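Local coordinates for acinetobacter secreted protease CpaA (Acinetobacter nosocomialis M2, PDB 6O38), which probably cleaves proteins at a zinc site once exported by type II secretion, and is captured here bound to its chaperone CpaB, at residues 356-361 with 415-420; 376-381 with 456-461; 400-405 with 494-499; 406-411 with 533-538; 468-473 with 485-490. One frame throughout, in Å; residues are numbered along the deposited sequence.

Interaction 1: 356-361 with 415-420. With SO4 (sulfate ion), chain O.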
# COMPACT_ATOMS: atom_id res chain seq x y z
N GLY A 356 23.44 6.91 7.29
CA GLY A 356 22.58 5.77 7.06
C GLY A 356 21.53 5.53 8.11
O GLY A 356 20.82 4.52 8.04
N GLU A 357 21.40 6.42 9.09
CA GLU A 357 20.51 6.21 10.23
C GLU A 357 19.18 6.92 10.00
O GLU A 357 19.13 8.02 9.44
CB GLU A 357 21.16 6.72 11.52
CG GLU A 357 20.50 6.21 12.79
CD GLU A 357 21.24 6.64 14.05
OE1 GLU A 357 22.31 7.27 13.92
OE2 GLU A 357 20.75 6.35 15.16
N ASN A 358 18.11 6.28 10.45
CA ASN A 358 16.78 6.88 10.50
C ASN A 358 16.43 7.16 11.95
O ASN A 358 16.61 6.29 12.82
CB ASN A 358 15.73 5.96 9.87
CG ASN A 358 15.85 5.89 8.36
OD1 ASN A 358 15.10 6.55 7.64
ND2 ASN A 358 16.79 5.09 7.87
N ARG A 359 15.94 8.36 12.23
CA ARG A 359 15.63 8.75 13.60
C ARG A 359 14.30 9.48 13.63
O ARG A 359 14.07 10.41 12.86
CB ARG A 359 16.72 9.65 14.18
CG ARG A 359 18.06 8.95 14.37
CD ARG A 359 18.10 8.22 15.70
NE ARG A 359 18.04 9.13 16.83
CZ ARG A 359 19.11 9.59 17.47
NH1 ARG A 359 20.32 9.24 17.08
NH2 ARG A 359 18.95 10.41 18.50
N ARG A 360 13.41 9.04 14.53
CA ARG A 360 12.10 9.64 14.69
C ARG A 360 11.97 10.22 16.09
O ARG A 360 12.42 9.61 17.07
CB ARG A 360 10.97 8.63 14.44
CG ARG A 360 9.57 9.24 14.55
CD ARG A 360 8.49 8.31 14.03
NE ARG A 360 8.22 7.20 14.94
CZ ARG A 360 8.64 5.96 14.75
NH1 ARG A 360 9.35 5.66 13.66
NH2 ARG A 360 8.36 5.01 15.63
N PHE A 361 11.37 11.41 16.18
CA PHE A 361 11.11 12.07 17.45
C PHE A 361 9.63 12.43 17.51
O PHE A 361 9.01 12.73 16.48
CB PHE A 361 11.97 13.32 17.62
CG PHE A 361 13.45 13.07 17.48
CD1 PHE A 361 14.06 13.13 16.24
CD2 PHE A 361 14.22 12.77 18.59
CE1 PHE A 361 15.42 12.90 16.10
CE2 PHE A 361 15.58 12.54 18.46
CZ PHE A 361 16.18 12.60 17.22
N ARG A 415 9.02 1.49 17.41
CA ARG A 415 10.12 2.37 17.80
C ARG A 415 11.48 1.73 17.48
O ARG A 415 12.33 1.54 18.34
CB ARG A 415 10.01 2.70 19.29
CG ARG A 415 8.73 3.42 19.67
CD ARG A 415 8.87 4.11 21.02
NE ARG A 415 7.60 4.62 21.51
CZ ARG A 415 6.76 3.93 22.28
NH1 ARG A 415 7.06 2.69 22.65
NH2 ARG A 415 5.62 4.47 22.68
N PHE A 416 11.67 1.41 16.20
CA PHE A 416 12.96 0.93 15.75
C PHE A 416 13.13 1.20 14.26
O PHE A 416 12.16 1.29 13.52
CB PHE A 416 13.14 -0.57 16.04
CG PHE A 416 12.56 -1.47 14.99
CD1 PHE A 416 11.21 -1.78 14.99
CD2 PHE A 416 13.36 -2.03 14.01
CE1 PHE A 416 10.67 -2.61 14.03
CE2 PHE A 416 12.83 -2.87 13.04
CZ PHE A 416 11.48 -3.16 13.05
N TYR A 417 14.39 1.34 13.86
CA TYR A 417 14.79 1.37 12.46
C TYR A 417 15.99 0.46 12.28
O TYR A 417 16.81 0.31 13.18
CB TYR A 417 15.15 2.79 11.98
CG TYR A 417 13.99 3.74 11.84
CD1 TYR A 417 13.16 3.71 10.73
CD2 TYR A 417 13.75 4.71 12.81
CE1 TYR A 417 12.11 4.59 10.59
CE2 TYR A 417 12.70 5.60 12.68
CZ TYR A 417 11.88 5.54 11.57
OH TYR A 417 10.84 6.42 11.44
N LEU A 418 16.10 -0.14 11.09
CA LEU A 418 17.26 -0.94 10.74
C LEU A 418 18.26 -0.07 10.00
O LEU A 418 17.90 0.68 9.09
CB LEU A 418 16.86 -2.14 9.89
CG LEU A 418 16.06 -3.24 10.59
CD1 LEU A 418 15.95 -4.46 9.69
CD2 LEU A 418 16.69 -3.61 11.93
N ARG A 419 19.53 -0.16 10.40
CA ARG A 419 20.62 0.55 9.75
C ARG A 419 21.71 -0.46 9.42
O ARG A 419 22.22 -1.15 10.31
CB ARG A 419 21.17 1.66 10.65
CG ARG A 419 22.53 2.20 10.26
CD ARG A 419 22.87 3.43 11.08
NE ARG A 419 24.26 3.85 10.92
CZ ARG A 419 25.22 3.63 11.82
NH1 ARG A 419 26.46 4.05 11.59
NH2 ARG A 419 24.94 2.99 12.95
N ASP A 420 22.06 -0.56 8.14
CA ASP A 420 23.13 -1.46 7.73
C ASP A 420 24.47 -0.77 7.93
O ASP A 420 24.71 0.32 7.39
CB ASP A 420 22.94 -1.92 6.28
CG ASP A 420 23.33 -0.87 5.26
OD1 ASP A 420 22.79 0.25 5.31
OD2 ASP A 420 24.20 -1.17 4.41
S SO4 O . 29.29 5.28 12.74
O1 SO4 O . 28.83 4.33 13.74
O2 SO4 O . 29.76 6.50 13.40
O3 SO4 O . 30.39 4.69 11.98
O4 SO4 O . 28.20 5.62 11.83
O HOH W 1 18.38 3.68 9.49
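Asn358 and Tyr417 carry a side-chain contact between two strands that are not backbone partners of each other but both pair with strand 367-381. The strand axes stay 7.3 Å apart at closest approach, running almost antiparallel at 163°, and it is side chains that fill the gap. Asn358 CB sits over one face of the Tyr417 ring, 3.6 Å from its centroid, as a CH-pi contact. Further along, Arg360 reaches the same tyrosine. Its CG is anti to the backbone N (chi1 -178°), and beyond it NH1 donates to Tyr417 OH at 2.8 Å, with the hydroxyl near the guanidinium plane. That hydroxyl also bonds Glu410 of helix 391-411, while Arg360 NE pairs with Asp371.

The contact is a seam between modules. Strand 358-364 falls in the last StcE-type beta-sandwich range and strand 416-425 in the reprolysin-like protease, and strand 367-381 lies next to both. At the 356-358 end one water stitches the two together: it accepts from Asn358 ND2 at 2.7 Å and donates to Gly356 O and to Leu418 O, the latter at 3.1 Å. Beside it the extended Arg419 chain brings CD to 3.7 Å from Glu357 CB. The Arg419 guanidinium makes a salt bridge through NH2 with Asp376; its contact with a sulfate, probably left from the crystallisation liquor, is doubtful.

Interaction 2: 376-381 with 456-461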
# COMPACT_ATOMS: atom_id res chain seq x y z
N ASP A 376 21.63 -1.70 14.55
CA ASP A 376 22.65 -1.84 13.53
C ASP A 376 22.71 -3.29 13.04
O ASP A 376 22.74 -4.22 13.85
CB ASP A 376 24.01 -1.41 14.07
CG ASP A 376 24.12 0.09 14.25
OD1 ASP A 376 23.31 0.82 13.64
OD2 ASP A 376 25.00 0.54 15.01
N MSE A 377 22.72 -3.47 11.72
CA MSE A 377 22.69 -4.80 11.14
C MSE A 377 23.90 -5.08 10.25
O MSE A 377 24.38 -4.19 9.54
CB MSE A 377 21.40 -4.99 10.32
CG MSE A 377 20.12 -4.92 11.14
SE MSE A 377 19.87 -6.46 12.31
CE MSE A 377 19.74 -7.85 10.94
N LEU A 378 24.39 -6.31 10.30
CA LEU A 378 25.45 -6.78 9.42
C LEU A 378 24.83 -7.65 8.33
O LEU A 378 24.20 -8.67 8.63
CB LEU A 378 26.50 -7.57 10.20
CG LEU A 378 27.50 -8.37 9.37
CD1 LEU A 378 28.33 -7.45 8.48
CD2 LEU A 378 28.39 -9.22 10.26
N LEU A 379 25.01 -7.25 7.08
CA LEU A 379 24.44 -7.96 5.94
C LEU A 379 25.50 -8.89 5.36
O LEU A 379 26.58 -8.45 4.96
CB LEU A 379 23.95 -6.97 4.88
CG LEU A 379 22.96 -5.91 5.38
CD1 LEU A 379 22.48 -5.03 4.23
CD2 LEU A 379 21.78 -6.56 6.09
N VAL A 380 25.18 -10.18 5.32
CA VAL A 380 26.08 -11.21 4.80
C VAL A 380 25.42 -11.84 3.58
O VAL A 380 24.28 -12.32 3.66
CB VAL A 380 26.40 -12.27 5.86
CG1 VAL A 380 27.45 -13.24 5.34
CG2 VAL A 380 26.86 -11.61 7.15
N SER A 381 26.14 -11.84 2.46
CA SER A 381 25.65 -12.43 1.21
C SER A 381 26.57 -13.57 0.80
O SER A 381 27.79 -13.40 0.76
CB SER A 381 25.58 -11.37 0.10
OG SER A 381 24.67 -11.77 -0.91
N ASP A 456 24.57 -4.61 15.88
CA ASP A 456 23.67 -5.17 16.88
C ASP A 456 23.11 -6.52 16.44
O ASP A 456 22.78 -7.35 17.29
CB ASP A 456 22.53 -4.19 17.16
CG ASP A 456 22.99 -2.95 17.91
OD1 ASP A 456 23.73 -3.10 18.90
OD2 ASP A 456 22.63 -1.83 17.49
N GLY A 457 23.01 -6.75 15.14
CA GLY A 457 22.52 -8.02 14.63
C GLY A 457 23.17 -8.34 13.30
O GLY A 457 23.89 -7.53 12.72
N VAL A 458 22.91 -9.56 12.83
CA VAL A 458 23.46 -10.07 11.58
C VAL A 458 22.33 -10.69 10.78
O VAL A 458 21.44 -11.34 11.34
CB VAL A 458 24.60 -11.08 11.84
CG1 VAL A 458 24.20 -12.09 12.90
CG2 VAL A 458 25.01 -11.78 10.55
N TYR A 459 22.36 -10.49 9.46
CA TYR A 459 21.38 -11.09 8.56
C TYR A 459 22.11 -11.70 7.37
O TYR A 459 23.06 -11.10 6.84
CB TYR A 459 20.36 -10.05 8.08
CG TYR A 459 19.11 -10.66 7.51
CD1 TYR A 459 19.02 -10.99 6.17
CD2 TYR A 459 18.01 -10.93 8.32
CE1 TYR A 459 17.88 -11.55 5.64
CE2 TYR A 459 16.86 -11.49 7.80
CZ TYR A 459 16.80 -11.80 6.46
OH TYR A 459 15.66 -12.36 5.94
N TYR A 460 21.67 -12.88 6.96
CA TYR A 460 22.38 -13.70 5.98
C TYR A 460 21.48 -13.97 4.78
O TYR A 460 20.32 -14.36 4.94
CB TYR A 460 22.84 -15.02 6.61
CG TYR A 460 23.52 -15.96 5.64
CD1 TYR A 460 24.76 -15.64 5.09
CD2 TYR A 460 22.94 -17.16 5.29
CE1 TYR A 460 25.39 -16.50 4.21
CE2 TYR A 460 23.56 -18.03 4.41
CZ TYR A 460 24.79 -17.69 3.88
OH TYR A 460 25.41 -18.55 3.00
N GLN A 461 22.03 -13.75 3.59
CA GLN A 461 21.34 -14.03 2.33
C GLN A 461 22.12 -15.12 1.61
O GLN A 461 23.22 -14.87 1.10
CB GLN A 461 21.23 -12.77 1.48
CG GLN A 461 20.74 -13.00 0.06
CD GLN A 461 20.52 -11.70 -0.70
OE1 GLN A 461 19.41 -11.16 -0.72
NE2 GLN A 461 21.58 -11.18 -1.32
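Met377 folds back over Gly457, and this is the clearest fit between the two parallel strands. The residue is a selenomethionine whose chain bends at both chi2 and chi3. Its SE lies 3.9 Å from Gly457 CA, over the place where glycine has no side chain, and its CE carries on to rest 3.7 Å from Tyr459 CB. Leu379 CD2 approaches the same CB on this face of the sheet. At the far end Gln461 NE2 donates to Ser381 OG at 3.2 Å, the hydroxyl lying close to the amide plane.

The other face carries Leu378, Val380, Val458 and Tyr460. Val380 splits its two methyls between neighbours: CG1, anti to the backbone N (chi1 -174°), abuts the edge of the Tyr460 ring 3.6 Å from CD1, while CG2 meets Val458 CG2 at 3.9 Å. Leu378 CD2 reaches that same Val458 methyl more loosely.

Between the faces, backbone bonds alternate in parallel register from Gly457 N to Asp376 O through to Gln461 N to Val380 O. Asp376 N opens the series with a nearly straight bond (172°) to Asp456 OD2, met on its anti side. Asp376 OD2 and Asp456 OD2 are 4.2 Å apart, a repulsion probably eased by Arg419, which forms a salt bridge with Asp376 OD1; Asp456 OD1 takes the N-H of Asn572.

Strand 416-425 pairs along the other edge of 376-381. Above the Met377 and Tyr459 face lie helices 391-411 and 496-504, with Tyr459 against Met398 and Glu499, while Leu378 on the reverse packs on Ile453 and Ala455.

Interaction 3: 400-405 with 494-499; sequences EGVNLT and AAMRHE. With ZN (zinc ion), chain M.
Ala494 begins the contact by offering its CA and CB to Leu404 CD2, the methyl-to-methyl approach being 3.8 Å. Met496, a selenomethionine, comes next. With CG anti to the backbone N and the chain extended beyond it, it lies alongside Val402, pointing the same way, and SE rests 3.5 Å from Gly401 C and 3.6 Å from Val402 CG2. A CB on Gly401 would lie tight against Met496 CB.

The side chains of Arg497 and Thr405 slide past each other in opposite directions. Arg497 CG stands between the backbone N and the carbonyl carbon (chi1 70°), and its CB packs 3.3 Å from Thr405 OG1, a hydroxyl already donated to Gly401 O at 2.7 Å. The extended chain then carries the guanidinium past Leu404, whose CD2 lies over one face, toward the rim, and NH1 bonds Thr408 OG1 and Asn533 OD1. The His498 ring leads off from helix 391-411 and binds the zinc through NE2 at 2.2 Å, together with His502, His508 and Asp170 of the chaperone CpaB. With Glu499 these histidines form the extended HExxHxxGxxH motif of the metzincins.

Helix 391-411 thus backs the start of the zinc-binding helix 496-504, and Leu418 of strand 416-425 touches Val402, Thr405 and Met496.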
# COMPACT_ATOMS: atom_id res chain seq x y z
N GLU A 400 16.82 -3.23 -0.23
CA GLU A 400 15.37 -3.10 -0.37
C GLU A 400 14.64 -3.81 0.76
O GLU A 400 13.56 -3.37 1.17
CB GLU A 400 14.92 -3.65 -1.73
CG GLU A 400 15.46 -2.88 -2.92
CD GLU A 400 15.19 -1.38 -2.84
OE1 GLU A 400 14.10 -1.00 -2.37
OE2 GLU A 400 16.07 -0.60 -3.24
N GLY A 401 15.21 -4.90 1.27
CA GLY A 401 14.64 -5.53 2.46
C GLY A 401 14.73 -4.63 3.68
O GLY A 401 13.82 -4.61 4.51
N VAL A 402 15.83 -3.89 3.81
CA VAL A 402 15.98 -2.96 4.92
C VAL A 402 14.98 -1.82 4.80
O VAL A 402 14.33 -1.44 5.78
CB VAL A 402 17.43 -2.44 5.00
CG1 VAL A 402 17.57 -1.43 6.12
CG2 VAL A 402 18.40 -3.59 5.19
N ASN A 403 14.86 -1.25 3.60
CA ASN A 403 13.95 -0.13 3.39
C ASN A 403 12.50 -0.53 3.66
O ASN A 403 11.72 0.25 4.22
CB ASN A 403 14.10 0.43 1.98
CG ASN A 403 15.46 1.06 1.75
OD1 ASN A 403 16.05 1.64 2.67
ND2 ASN A 403 15.96 0.97 0.52
N LEU A 404 12.12 -1.74 3.25
CA LEU A 404 10.75 -2.19 3.48
C LEU A 404 10.49 -2.42 4.97
O LEU A 404 9.39 -2.14 5.46
CB LEU A 404 10.47 -3.46 2.69
CG LEU A 404 9.05 -4.02 2.80
CD1 LEU A 404 8.05 -3.06 2.20
CD2 LEU A 404 8.96 -5.38 2.13
N THR A 405 11.48 -2.93 5.70
CA THR A 405 11.33 -3.10 7.14
C THR A 405 11.14 -1.76 7.84
O THR A 405 10.25 -1.61 8.69
CB THR A 405 12.54 -3.84 7.71
OG1 THR A 405 12.75 -5.06 6.99
CG2 THR A 405 12.32 -4.16 9.18
N ALA A 494 10.89 -9.21 0.80
CA ALA A 494 9.91 -8.94 1.84
C ALA A 494 10.04 -9.89 3.03
O ALA A 494 9.33 -9.71 4.03
CB ALA A 494 8.49 -9.03 1.27
N ALA A 495 10.92 -10.89 2.94
CA ALA A 495 11.11 -11.84 4.02
C ALA A 495 11.89 -11.27 5.19
O ALA A 495 11.78 -11.79 6.31
CB ALA A 495 11.81 -13.10 3.50
N MSE A 496 12.68 -10.22 4.97
CA MSE A 496 13.53 -9.67 6.02
C MSE A 496 12.71 -9.10 7.17
O MSE A 496 12.98 -9.40 8.33
CB MSE A 496 14.46 -8.60 5.47
CG MSE A 496 15.50 -8.14 6.48
SE MSE A 496 16.57 -6.63 5.90
CE MSE A 496 17.86 -6.61 7.36
N ARG A 497 11.72 -8.27 6.84
CA ARG A 497 10.85 -7.72 7.87
C ARG A 497 10.09 -8.81 8.62
O ARG A 497 9.65 -8.58 9.75
CB ARG A 497 9.86 -6.72 7.27
CG ARG A 497 8.79 -7.34 6.38
CD ARG A 497 7.75 -6.31 5.98
NE ARG A 497 6.72 -6.86 5.11
CZ ARG A 497 5.79 -6.14 4.51
NH1 ARG A 497 5.74 -4.83 4.69
NH2 ARG A 497 4.89 -6.72 3.72
N HIS A 498 9.95 -9.99 8.01
CA HIS A 498 9.33 -11.12 8.70
C HIS A 498 10.30 -11.80 9.65
O HIS A 498 9.96 -12.08 10.80
CB HIS A 498 8.79 -12.12 7.67
CG HIS A 498 8.14 -13.32 8.28
ND1 HIS A 498 6.80 -13.36 8.61
CD2 HIS A 498 8.64 -14.54 8.61
CE1 HIS A 498 6.51 -14.54 9.12
NE2 HIS A 498 7.60 -15.27 9.13
N GLU A 499 11.53 -12.06 9.19
CA GLU A 499 12.52 -12.71 10.04
C GLU A 499 12.97 -11.79 11.16
O GLU A 499 13.19 -12.24 12.29
CB GLU A 499 13.71 -13.18 9.20
CG GLU A 499 13.34 -14.12 8.07
CD GLU A 499 12.55 -15.34 8.53
OE1 GLU A 499 11.65 -15.78 7.79
OE2 GLU A 499 12.82 -15.84 9.65
ZN ZN M . 8.05 -17.04 10.42

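Interaction 4: 406-411 with 533-538; sequences NLTAEN and NFYSSP
The last turns of helix 391-411 meet an irregular segment downstream of the zinc-binding helix, with Thr408 pressed against Asn533, Phe534 and Tyr535. The Thr408 methyl does most of the touching. CG2, anti to the backbone N, comes 3.5 Å from Phe534 N and 3.6 Å from Tyr535 CE2, so it sits where the loop turns from one aromatic residue to the next. Its OG1 branch points elsewhere, toward Arg497 and the helix carbonyl of Leu404. The Tyr535 side chain crosses that of Thr408 at about a right angle, and the ring also presents its edge to Ala409 N. Its hydroxyl is taken up by Arg497 O.

One turn on, Asn411 lies beside Asn533, the two side chains pointing the same way with their amide planes 23° apart. Asn411 CB packs 3.4 Å from Asn533 O, and ND2 makes a weak hydrogen bond to that same oxygen at 3.4 Å. Phe534 closes this end: its ring edge meets Asn411 O, with CE1 3.5 Å away and CE1 also 3.7 Å from Asn411 CB. At the other end Leu407 CD2 grazes Asn533 ND2 at 4.1 Å, while the Asn533 OD1 of the same amide receives Arg497 NH1.

The chaperone CpaB packs nearby, its Phe144 on Leu407 and its Gln125 on Asn411. Tyr535 also packs on Met527, probably the methionine of the Met-turn, and on helix 557-569. An irregular chain running from the Met-turn toward a C-terminal helix is what the lower subdomain of a metzincin looks like.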
# COMPACT_ATOMS: atom_id res chain seq x y z
N ASN A 406 11.96 -0.77 7.49
CA ASN A 406 11.83 0.55 8.10
C ASN A 406 10.51 1.20 7.73
O ASN A 406 9.92 1.92 8.54
CB ASN A 406 13.01 1.44 7.69
CG ASN A 406 14.32 0.97 8.29
OD1 ASN A 406 14.35 0.29 9.32
ND2 ASN A 406 15.43 1.34 7.65
N LEU A 407 10.03 0.98 6.50
CA LEU A 407 8.73 1.51 6.11
C LEU A 407 7.61 0.83 6.90
O LEU A 407 6.67 1.50 7.35
CB LEU A 407 8.52 1.33 4.61
CG LEU A 407 7.13 1.71 4.09
CD1 LEU A 407 6.90 3.21 4.22
CD2 LEU A 407 6.95 1.26 2.65
N THR A 408 7.69 -0.49 7.07
CA THR A 408 6.69 -1.20 7.86
C THR A 408 6.71 -0.75 9.31
O THR A 408 5.66 -0.54 9.93
CB THR A 408 6.92 -2.71 7.76
OG1 THR A 408 6.86 -3.11 6.38
CG2 THR A 408 5.86 -3.47 8.55
N ALA A 409 7.91 -0.60 9.89
CA ALA A 409 8.02 -0.16 11.27
C ALA A 409 7.47 1.25 11.46
O ALA A 409 6.76 1.52 12.43
CB ALA A 409 9.48 -0.23 11.73
N GLU A 410 7.78 2.15 10.53
CA GLU A 410 7.32 3.53 10.65
C GLU A 410 5.81 3.63 10.50
O GLU A 410 5.16 4.44 11.17
CB GLU A 410 8.03 4.41 9.62
CG GLU A 410 7.79 5.90 9.80
CD GLU A 410 8.71 6.74 8.94
OE1 GLU A 410 9.94 6.68 9.16
OE2 GLU A 410 8.21 7.45 8.05
N ASN A 411 5.22 2.81 9.62
CA ASN A 411 3.77 2.79 9.47
C ASN A 411 3.07 2.26 10.71
O ASN A 411 1.89 2.56 10.92
CB ASN A 411 3.37 1.95 8.26
CG ASN A 411 3.70 2.61 6.94
OD1 ASN A 411 3.82 3.84 6.87
ND2 ASN A 411 3.85 1.81 5.89
N ASN A 533 1.83 -3.42 4.77
CA ASN A 533 3.03 -2.85 5.37
C ASN A 533 2.76 -2.40 6.81
O ASN A 533 2.85 -1.22 7.16
CB ASN A 533 3.54 -1.69 4.52
CG ASN A 533 3.82 -2.10 3.09
OD1 ASN A 533 4.20 -3.23 2.82
ND2 ASN A 533 3.63 -1.16 2.16
N PHE A 534 2.44 -3.38 7.66
CA PHE A 534 2.17 -3.10 9.06
C PHE A 534 2.59 -4.28 9.92
O PHE A 534 2.54 -5.43 9.49
CB PHE A 534 0.68 -2.81 9.32
CG PHE A 534 0.18 -1.55 8.67
CD1 PHE A 534 0.35 -0.32 9.29
CD2 PHE A 534 -0.48 -1.60 7.46
CE1 PHE A 534 -0.12 0.84 8.70
CE2 PHE A 534 -0.95 -0.44 6.86
CZ PHE A 534 -0.77 0.77 7.49
N TYR A 535 3.02 -3.96 11.14
CA TYR A 535 3.01 -4.92 12.24
C TYR A 535 1.69 -4.77 12.99
O TYR A 535 1.10 -3.69 13.03
CB TYR A 535 4.19 -4.70 13.18
CG TYR A 535 5.55 -5.01 12.58
CD1 TYR A 535 5.99 -6.32 12.44
CD2 TYR A 535 6.38 -3.98 12.15
CE1 TYR A 535 7.23 -6.60 11.89
CE2 TYR A 535 7.62 -4.26 11.60
CZ TYR A 535 8.04 -5.56 11.47
OH TYR A 535 9.27 -5.84 10.93
N SER A 536 1.23 -5.87 13.59
CA SER A 536 -0.10 -5.87 14.17
C SER A 536 -0.17 -4.99 15.40
O SER A 536 0.77 -4.93 16.20
CB SER A 536 -0.53 -7.30 14.52
OG SER A 536 0.21 -7.81 15.61
N SER A 537 -1.30 -4.29 15.56
CA SER A 537 -1.55 -3.39 16.68
C SER A 537 -3.02 -3.01 16.72
O SER A 537 -3.62 -2.72 15.68
CB SER A 537 -0.68 -2.14 16.58
OG SER A 537 -1.05 -1.18 17.56
N PRO A 538 -3.64 -3.00 17.91
CA PRO A 538 -5.04 -2.56 18.00
C PRO A 538 -5.24 -1.07 17.79
O PRO A 538 -6.38 -0.59 17.90
CB PRO A 538 -5.44 -2.98 19.43
CG PRO A 538 -4.15 -2.96 20.18
CD PRO A 538 -3.09 -3.40 19.21

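Interaction 5: 468-473 with 485-490; sequences GGCGWA and ANDIAG
Cys470 and Asp487 face each other at the open end of a beta hairpin, strands 471-473 and 483-487, in the reprolysin-like domain. Strand 471-473 runs antiparallel at the edge of a sheet whose neighbouring strands are parallel, as the edge strand beside a metzincin active-site cleft does.

Starting from the backbone, Cys470 CB packs against the Asp487 carboxylate, 3.6 Å from CG and with OD1 its nearest atom. Its SG then stands between the backbone N and the carbonyl carbon (chi1 61°) and lies 3.6 Å from Gly490 C. From there it bonds Cys491 SG, and this disulfide ties the residues leading into the edge strand to the turn after strand 483-487.

The backbones hold the rest. Trp472 and Ala485 form a hydrogen-bonded pair, Trp472 N to Ala485 O at 2.9 Å and Ala485 N to Trp472 O at 2.8 Å. Gly471 and Asn486 make the non-hydrogen-bonded pair next to it, their CA atoms 4.2 Å apart. Beyond that, Asp487 N donates to Cys470 O at 3.1 Å. Cys470 also shares backbone hydrogen bonds with the chaperone CpaB, whose Gln171 packs on Trp472, consistent with its chain lying along the cleft near the zinc.

Asn486 OD1 bonds Tyr459 OH, and on the same amide ND2 donates to Asp487 O at 2.8 Å, with that oxygen only 2° out of the amide plane.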
# COMPACT_ATOMS: atom_id res chain seq x y z
N GLY A 468 12.24 -27.06 4.94
CA GLY A 468 10.82 -26.82 5.07
C GLY A 468 10.38 -25.38 4.96
O GLY A 468 9.26 -25.06 5.36
N GLY A 469 11.23 -24.51 4.42
CA GLY A 469 10.92 -23.10 4.31
C GLY A 469 12.14 -22.29 3.91
O GLY A 469 13.28 -22.74 4.09
N CYS A 470 11.92 -21.10 3.37
CA CYS A 470 13.00 -20.27 2.85
C CYS A 470 13.48 -19.19 3.81
O CYS A 470 14.34 -18.39 3.44
CB CYS A 470 12.59 -19.65 1.51
SG CYS A 470 11.15 -18.54 1.50
N GLY A 471 12.97 -19.14 5.03
CA GLY A 471 13.42 -18.16 6.01
C GLY A 471 13.61 -18.79 7.37
O GLY A 471 12.91 -19.73 7.75
N TRP A 472 14.57 -18.24 8.12
CA TRP A 472 14.84 -18.72 9.47
C TRP A 472 15.31 -17.56 10.34
O TRP A 472 16.06 -16.70 9.88
CB TRP A 472 15.90 -19.83 9.47
CG TRP A 472 15.45 -21.09 8.78
CD1 TRP A 472 15.76 -21.48 7.51
CD2 TRP A 472 14.59 -22.10 9.32
NE1 TRP A 472 15.16 -22.69 7.23
CE2 TRP A 472 14.44 -23.08 8.32
CE3 TRP A 472 13.95 -22.27 10.55
CZ2 TRP A 472 13.66 -24.23 8.52
CZ3 TRP A 472 13.18 -23.41 10.74
CH2 TRP A 472 13.04 -24.37 9.73
N ALA A 473 14.86 -17.56 11.60
CA ALA A 473 15.26 -16.55 12.57
C ALA A 473 14.86 -16.97 13.98
O ALA A 473 13.74 -17.43 14.20
CB ALA A 473 14.63 -15.20 12.23
N ALA A 485 17.93 -15.12 8.44
CA ALA A 485 18.36 -15.55 7.12
C ALA A 485 17.17 -15.85 6.23
O ALA A 485 16.11 -16.28 6.70
CB ALA A 485 19.27 -16.78 7.21
N ASN A 486 17.35 -15.62 4.93
CA ASN A 486 16.44 -16.10 3.90
C ASN A 486 17.26 -16.45 2.67
O ASN A 486 18.42 -16.05 2.53
CB ASN A 486 15.35 -15.06 3.55
CG ASN A 486 15.91 -13.81 2.91
OD1 ASN A 486 16.10 -12.79 3.57
ND2 ASN A 486 16.16 -13.87 1.60
N ASP A 487 16.65 -17.21 1.77
CA ASP A 487 17.30 -17.60 0.53
C ASP A 487 16.80 -16.73 -0.62
O ASP A 487 16.06 -15.76 -0.43
CB ASP A 487 17.10 -19.10 0.27
CG ASP A 487 15.69 -19.43 -0.21
OD1 ASP A 487 14.80 -18.56 -0.17
OD2 ASP A 487 15.48 -20.59 -0.63
N ILE A 488 17.20 -17.09 -1.84
CA ILE A 488 16.69 -16.43 -3.04
C ILE A 488 15.81 -17.34 -3.88
O ILE A 488 15.06 -16.83 -4.72
CB ILE A 488 17.84 -15.86 -3.89
CG1 ILE A 488 18.73 -16.99 -4.41
CG2 ILE A 488 18.66 -14.86 -3.09
CD1 ILE A 488 19.80 -16.53 -5.37
N ALA A 489 15.89 -18.66 -3.69
CA ALA A 489 15.06 -19.58 -4.46
C ALA A 489 13.57 -19.28 -4.29
O ALA A 489 12.84 -19.14 -5.28
CB ALA A 489 15.37 -21.02 -4.05
N GLY A 490 13.11 -19.19 -3.05
CA GLY A 490 11.69 -19.05 -2.80
C GLY A 490 11.28 -17.79 -2.06
O GLY A 490 10.12 -17.37 -2.12

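Interactions 2, 3 and 5 are buried and lie in the protease, whereas 1, at the seam with the beta-sandwich, and 4, at the end of helix 391-411, are only partly buried; CpaB lies beside 3, 4 and 5. Helix 391-411 serves both 3 and 4, and Arg497 ties them together by reaching into 4. Strand 367-381 supplies half of 2 and borders both strands of 1. Backbone bonding dominates 2, parallel, and 5, antiparallel, with a disulfide to Cys491 just beyond it; 3 is packing with no hydrogen bond across it, 4 is packing with one weak Asn-carbonyl bond, and 1 relies on an arginine, a ring face and a water. Glu499 of 3 touches Gly471 and Ala473 of 5 near the zinc.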